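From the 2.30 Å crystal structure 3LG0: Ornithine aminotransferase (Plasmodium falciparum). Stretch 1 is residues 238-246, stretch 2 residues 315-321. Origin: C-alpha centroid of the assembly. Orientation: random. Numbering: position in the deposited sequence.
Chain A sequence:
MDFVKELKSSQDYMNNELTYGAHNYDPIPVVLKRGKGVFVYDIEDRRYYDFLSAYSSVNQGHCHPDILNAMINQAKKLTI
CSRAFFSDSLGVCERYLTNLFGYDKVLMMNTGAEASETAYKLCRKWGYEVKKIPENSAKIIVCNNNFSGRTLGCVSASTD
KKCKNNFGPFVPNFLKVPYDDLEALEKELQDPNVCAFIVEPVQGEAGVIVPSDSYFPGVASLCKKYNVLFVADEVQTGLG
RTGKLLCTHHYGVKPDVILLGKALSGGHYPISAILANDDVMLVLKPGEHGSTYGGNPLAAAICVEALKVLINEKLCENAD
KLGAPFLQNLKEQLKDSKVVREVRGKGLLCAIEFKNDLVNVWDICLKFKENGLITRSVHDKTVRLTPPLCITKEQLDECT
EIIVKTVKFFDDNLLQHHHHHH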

# COMPACT_ATOMS: atom_id res chain seq x y z
N GLY A 238 8.89 3.19 16.71
CA GLY A 238 9.78 2.05 16.82
C GLY A 238 11.06 2.19 16.02
O GLY A 238 11.37 3.26 15.48
N LEU A 239 11.82 1.10 15.95
CA LEU A 239 12.98 1.01 15.07
C LEU A 239 14.02 2.12 15.26
O LEU A 239 14.55 2.67 14.29
CB LEU A 239 12.52 0.95 13.61
CG LEU A 239 11.50 -0.16 13.29
CD1 LEU A 239 11.27 -0.23 11.80
CD2 LEU A 239 11.93 -1.52 13.81
N GLY A 240 14.33 2.43 16.52
CA GLY A 240 15.38 3.39 16.82
C GLY A 240 14.96 4.83 17.05
O GLY A 240 15.66 5.57 17.72
N ARG A 241 13.81 5.23 16.50
CA ARG A 241 13.38 6.63 16.56
C ARG A 241 13.51 7.25 17.96
O ARG A 241 13.98 8.38 18.09
CB ARG A 241 11.95 6.80 15.99
CG ARG A 241 11.37 8.22 16.07
CD ARG A 241 12.27 9.31 15.46
NE ARG A 241 12.64 9.05 14.08
CZ ARG A 241 13.53 9.76 13.39
NH1 ARG A 241 14.15 10.79 13.94
NH2 ARG A 241 13.80 9.43 12.13
N THR A 242 13.13 6.51 19.00
CA THR A 242 13.20 7.04 20.36
C THR A 242 14.35 6.47 21.16
O THR A 242 14.40 6.61 22.37
CB THR A 242 11.90 6.78 21.15
OG1 THR A 242 11.82 5.38 21.47
CG2 THR A 242 10.68 7.17 20.33
N GLY A 243 15.29 5.80 20.49
CA GLY A 243 16.40 5.19 21.20
C GLY A 243 16.38 3.66 21.26
O GLY A 243 17.43 3.04 21.43
N LYS A 244 15.21 3.05 21.13
CA LYS A 244 15.07 1.59 21.23
C LYS A 244 14.43 0.97 19.98
O LYS A 244 13.80 1.67 19.19
CB LYS A 244 14.23 1.22 22.46
CG LYS A 244 14.81 1.65 23.80
CD LYS A 244 16.23 1.11 23.97
CE LYS A 244 16.85 1.59 25.27
NZ LYS A 244 18.31 1.24 25.33
N LEU A 245 14.58 -0.35 19.82
CA LEU A 245 13.89 -1.07 18.76
C LEU A 245 12.38 -0.92 18.90
O LEU A 245 11.67 -0.83 17.90
CB LEU A 245 14.26 -2.55 18.75
CG LEU A 245 15.45 -2.98 17.89
CD1 LEU A 245 15.56 -4.49 17.89
CD2 LEU A 245 15.31 -2.48 16.46
N LEU A 246 11.90 -0.91 20.14
CA LEU A 246 10.51 -0.62 20.44
C LEU A 246 10.46 0.45 21.51
O LEU A 246 11.04 0.27 22.57
CB LEU A 246 9.79 -1.86 20.96
CG LEU A 246 9.62 -3.03 20.01
CD1 LEU A 246 9.09 -4.23 20.77
CD2 LEU A 246 8.70 -2.64 18.86
N LEU A 315 22.23 2.41 15.29
CA LEU A 315 21.46 3.62 15.11
C LEU A 315 20.51 3.88 16.27
O LEU A 315 20.23 5.02 16.59
CB LEU A 315 20.72 3.59 13.77
CG LEU A 315 21.70 3.57 12.61
CD1 LEU A 315 20.97 3.76 11.29
CD2 LEU A 315 22.77 4.63 12.79
N CYS A 316 20.02 2.82 16.91
CA CYS A 316 19.18 3.02 18.09
C CYS A 316 20.00 3.67 19.20
O CYS A 316 19.53 4.56 19.92
CB CYS A 316 18.58 1.70 18.59
SG CYS A 316 17.59 0.76 17.39
N GLU A 317 21.25 3.22 19.32
CA GLU A 317 22.12 3.68 20.39
C GLU A 317 22.45 5.15 20.16
O GLU A 317 22.34 5.97 21.08
CB GLU A 317 23.39 2.81 20.44
CG GLU A 317 23.16 1.35 20.87
CD GLU A 317 22.32 0.51 19.87
OE1 GLU A 317 22.61 0.52 18.65
OE2 GLU A 317 21.38 -0.19 20.31
N ASN A 318 22.80 5.49 18.93
CA ASN A 318 23.12 6.86 18.55
C ASN A 318 21.98 7.81 18.88
O ASN A 318 22.20 8.89 19.43
CB ASN A 318 23.46 6.95 17.07
CG ASN A 318 24.23 8.22 16.72
OD1 ASN A 318 25.17 8.62 17.42
ND2 ASN A 318 23.85 8.86 15.62
N ALA A 319 20.75 7.40 18.55
CA ALA A 319 19.60 8.22 18.84
C ALA A 319 19.37 8.32 20.35
O ALA A 319 18.94 9.36 20.86
CB ALA A 319 18.36 7.67 18.13
N ASP A 320 19.65 7.24 21.06
CA ASP A 320 19.50 7.25 22.51
C ASP A 320 20.53 8.17 23.16
O ASP A 320 20.23 8.80 24.16
CB ASP A 320 19.62 5.83 23.08
CG ASP A 320 18.87 5.66 24.41
OD1 ASP A 320 17.92 6.45 24.66
OD2 ASP A 320 19.23 4.74 25.18
N LYS A 321 21.73 8.24 22.59
CA LYS A 321 22.80 9.12 23.10
C LYS A 321 22.55 10.59 22.79
O LYS A 321 22.53 11.43 23.69
CB LYS A 321 24.17 8.73 22.53
CG LYS A 321 24.60 7.29 22.76
CD LYS A 321 26.10 7.12 22.47
CE LYS A 321 26.45 5.72 21.97
NZ LYS A 321 26.23 5.56 20.50

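A tightly turned loop, residues 238-246, packs against one helical stretch, residues 315-321, burying 311 Å² summed over both sides without a single hydrogen bond between them. The loop holds its own shape: a type I' turn from Gly238 to Arg241 runs into a type I turn from Gly240 to Gly243, closed by Gly243 N to Gly240 O (2.8 Å), while Gly240 N to Lys244 O (2.8 Å) and Leu239 N to Leu245 O (2.7 Å) tie its two arms together. Two glycines bring the backbones close, with CA-CA distances of 4.0 Å for Gly240-Cys316 and 3.9 Å for Gly243-Asp320. Both have positive phi, which favours glycine, and neither site has room to spare: a CB on Gly240 would lie 3.3 Å from Cys316 SG, and one on Gly243 would clash with Asp320 OD1 at 2.6 Å. Cys316, the residue most covered by the loop, adopts the m rotamer (chi1 -58°), which places SG 3.5 Å from Gly240 CA and 4.1 Å from Leu245 CD2; Leu245 makes this apolar contact with chi1 between wells at -91°. Ala319 points its methyl toward the loop, CB lying 3.4 Å from Gly240 O, a fit that suits a short side chain. Gly243 CA also makes a CA-H...O contact with Cys316 O (3.4 Å), although Gly243 O and Cys316 O, both acceptors, sit only 3.0 Å apart. Asp320, chi1 t (-153°), lays its CB 3.8 Å from Gly243 CA. Lys244 leaves the backbone pointing away from the helix, but its m, m, t, t chain returns the amine to the helix, where NZ forms a long salt bridge with Asp320 OD2 (3.6 Å). Arg241 and Thr242 also point away, their polar side-chain atoms hydrogen-bonded elsewhere in the structure.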